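Side-chain contact in 4-phosphoerythronate dehydrogenase (Lactobacillus jensenii, PDB 4PRK), which probably interconverts pyruvate and D-lactate with NAD as cofactor, as a member of the D-isomer-specific 2-hydroxyacid dehydrogenases: residues A[188-191]-A[192-196]. Numbering follows the deposited sequence.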
ATOM      1  N   THR A 188       0.361  14.059  -6.861  1.00 26.59           N
ATOM      2  CA  THR A 188      -0.288  14.933  -7.858  1.00 24.57           C
ATOM      3  C   THR A 188       0.642  16.102  -8.068  1.00 25.32           C
ATOM      4  O   THR A 188       1.079  16.758  -7.086  1.00 24.01           O
ATOM      5  CB  THR A 188      -1.582  15.465  -7.305  1.00 30.28           C
ATOM      6  OG1 THR A 188      -2.493  14.368  -7.088  1.00 29.41           O
ATOM      7  CG2 THR A 188      -2.208  16.514  -8.259  1.00 30.22           C
ATOM      8  N   TYR A 189       1.027  16.341  -9.319  1.00 22.75           N
ATOM      9  CA  TYR A 189       1.852  17.491  -9.618  1.00 25.04           C
ATOM     10  C   TYR A 189       1.087  18.820  -9.385  1.00 27.76           C
ATOM     11  O   TYR A 189      -0.109  18.879  -9.539  1.00 29.62           O
ATOM     12  CB  TYR A 189       2.348  17.399 -11.039  1.00 27.64           C
ATOM     13  CG  TYR A 189       3.404  16.346 -11.306  1.00 26.30           C
ATOM     14  CD1 TYR A 189       4.698  16.509 -10.846  1.00 26.33           C
ATOM     15  CD2 TYR A 189       3.139  15.273 -12.109  1.00 26.06           C
ATOM     16  CE1 TYR A 189       5.686  15.576 -11.117  1.00 25.12           C
ATOM     17  CE2 TYR A 189       4.124  14.339 -12.398  1.00 28.49           C
ATOM     18  CZ  TYR A 189       5.403  14.514 -11.887  1.00 26.34           C
ATOM     19  OH  TYR A 189       6.382  13.610 -12.157  1.00 29.03           O
ATOM     20  N   ALA A 190       1.814  19.816  -8.915  1.00 27.82           N
ATOM     21  CA  ALA A 190       1.265  21.101  -8.556  1.00 30.99           C
ATOM     22  C   ALA A 190       2.329  22.168  -8.666  1.00 31.73           C
ATOM     23  O   ALA A 190       3.501  21.877  -8.758  1.00 30.73           O
ATOM     24  CB  ALA A 190       0.687  21.079  -7.160  1.00 29.22           C
ATOM     25  N   ASP A 191       1.885  23.410  -8.663  1.00 34.13           N
ATOM     26  CA  ASP A 191       2.759  24.560  -8.717  1.00 33.98           C
ATOM     27  C   ASP A 191       3.550  24.685  -7.436  1.00 32.36           C
ATOM     28  O   ASP A 191       3.111  24.276  -6.383  1.00 33.30           O
ATOM     29  CB  ASP A 191       1.948  25.830  -8.912  1.00 36.67           C
ATOM     30  CG  ASP A 191       1.327  25.919 -10.261  1.00 38.07           C
ATOM     31  OD1 ASP A 191       1.773  25.234 -11.181  1.00 48.37           O
ATOM     32  OD2 ASP A 191       0.375  26.682 -10.399  1.00 46.86           O
ATOM     33  N   PHE A 192       4.713  25.290  -7.545  1.00 31.39           N
ATOM     34  CA  PHE A 192       5.623  25.393  -6.442  1.00 32.62           C
ATOM     35  C   PHE A 192       4.957  26.145  -5.308  1.00 33.28           C
ATOM     36  O   PHE A 192       5.069  25.757  -4.169  1.00 31.78           O
ATOM     37  CB  PHE A 192       6.877  26.111  -6.926  1.00 35.13           C
ATOM     38  CG  PHE A 192       7.857  26.444  -5.847  1.00 41.22           C
ATOM     39  CD1 PHE A 192       8.825  25.546  -5.474  1.00 41.89           C
ATOM     40  CD2 PHE A 192       7.827  27.670  -5.229  1.00 42.50           C
ATOM     41  CE1 PHE A 192       9.734  25.854  -4.490  1.00 37.84           C
ATOM     42  CE2 PHE A 192       8.733  27.984  -4.242  1.00 42.08           C
ATOM     43  CZ  PHE A 192       9.687  27.073  -3.869  1.00 41.86           C
ATOM     44  N   ASP A 193       4.245  27.214  -5.621  1.00 34.43           N
ATOM     45  CA  ASP A 193       3.571  27.970  -4.584  1.00 36.76           C
ATOM     46  C   ASP A 193       2.449  27.206  -3.880  1.00 33.86           C
ATOM     47  O   ASP A 193       2.312  27.296  -2.681  1.00 31.72           O
ATOM     48  CB  ASP A 193       3.153  29.366  -5.055  1.00 43.54           C
ATOM     49  CG  ASP A 193       2.156  29.337  -6.182  1.00 51.72           C
ATOM     50  OD1 ASP A 193       2.079  28.331  -6.893  1.00 52.67           O
ATOM     51  OD2 ASP A 193       1.449  30.341  -6.367  1.00 65.00           O
ATOM     52  N   THR A 194       1.665  26.444  -4.634  1.00 34.86           N
ATOM     53  CA  THR A 194       0.638  25.587  -4.053  1.00 33.77           C
ATOM     54  C   THR A 194       1.227  24.601  -3.046  1.00 30.16           C
ATOM     55  O   THR A 194       0.692  24.381  -1.991  1.00 30.53           O
ATOM     56  CB  THR A 194      -0.055  24.789  -5.157  1.00 37.01           C
ATOM     57  OG1 THR A 194      -0.466  25.688  -6.174  1.00 36.53           O
ATOM     58  CG2 THR A 194      -1.251  24.068  -4.634  1.00 37.02           C
ATOM     59  N   VAL A 195       2.357  24.025  -3.396  1.00 32.80           N
ATOM     60  CA  VAL A 195       3.010  23.024  -2.545  1.00 33.19           C
ATOM     61  C   VAL A 195       3.404  23.642  -1.202  1.00 36.67           C
ATOM     62  O   VAL A 195       3.061  23.084  -0.154  1.00 36.61           O
ATOM     63  CB  VAL A 195       4.233  22.387  -3.256  1.00 35.68           C
ATOM     64  CG1 VAL A 195       5.099  21.596  -2.251  1.00 37.81           C
ATOM     65  CG2 VAL A 195       3.780  21.495  -4.425  1.00 35.72           C
ATOM     66  N   LEU A 196       4.105  24.786  -1.220  1.00 33.46           N
ATOM     67  CA  LEU A 196       4.487  25.454   0.009  1.00 34.82           C
ATOM     68  C   LEU A 196       3.283  25.890   0.809  1.00 35.17           C
ATOM     69  O   LEU A 196       3.286  25.824   2.030  1.00 37.32           O
ATOM     70  CB  LEU A 196       5.315  26.691  -0.282  1.00 39.97           C
ATOM     71  CG  LEU A 196       6.682  26.467  -0.912  1.00 41.98           C
ATOM     72  CD1 LEU A 196       7.369  27.829  -0.996  1.00 40.54           C
ATOM     73  CD2 LEU A 196       7.484  25.465  -0.080  1.00 42.68           C
TER
HETATM   74  O   HOH W   1      -0.845  24.143  -8.404  1.00 41.10           O
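A local contact at the N-terminus of helix 192-198 brings D191 against T194 and V195, three and four residues on, just after edge strand 188-189 of the NAD-binding domain. The first turn is closed by the backbone: V195 N donates to D191 O (3.1 Å), the first i to i+4 bond of the helix. D191 holds the N-cap position, yet with CG anti to the carbonyl carbon (chi1 -69°) the carboxylate points away from the first-turn N-H groups and makes no capping bond. A water bridges the turn: it accepts from D191 N (2.8 Å) and is hydrogen-bonded to T194 OG1 (2.7 Å), the hydroxyl being brought to this side by a chi1 of -51°. T194 OG1 also packs against D191 CB at 3.7 Å. D193 OD1 reaches back to the same methylene, 3.2 Å from D191 CB, and takes a weak, bent bond from T194 N within the first turn. The two carboxylates thus come close, D191 OD2 4.2 Å from D193 OD1, a repulsion that exposure to solvent and the helix N-terminus probably soften. In the Rossmann-type parallel sheet, T188 and A190 are hydrogen-bonded through their backbones to strand 171-175, and helix 192-198 is the connection of a beta-alpha-beta crossover that carries the chain from strand 188-189 past strands 171-175 and 148-152 to strand 201-204. Facing inward, V195 turns its CG2 branch back along the chain, 4.1 Å from A190 CB and 3.5 Å from D191 O, while V195 and F192 both pack on I152 of strand 148-152. L196 CG lies over one face of the F192 ring, offset toward its rim.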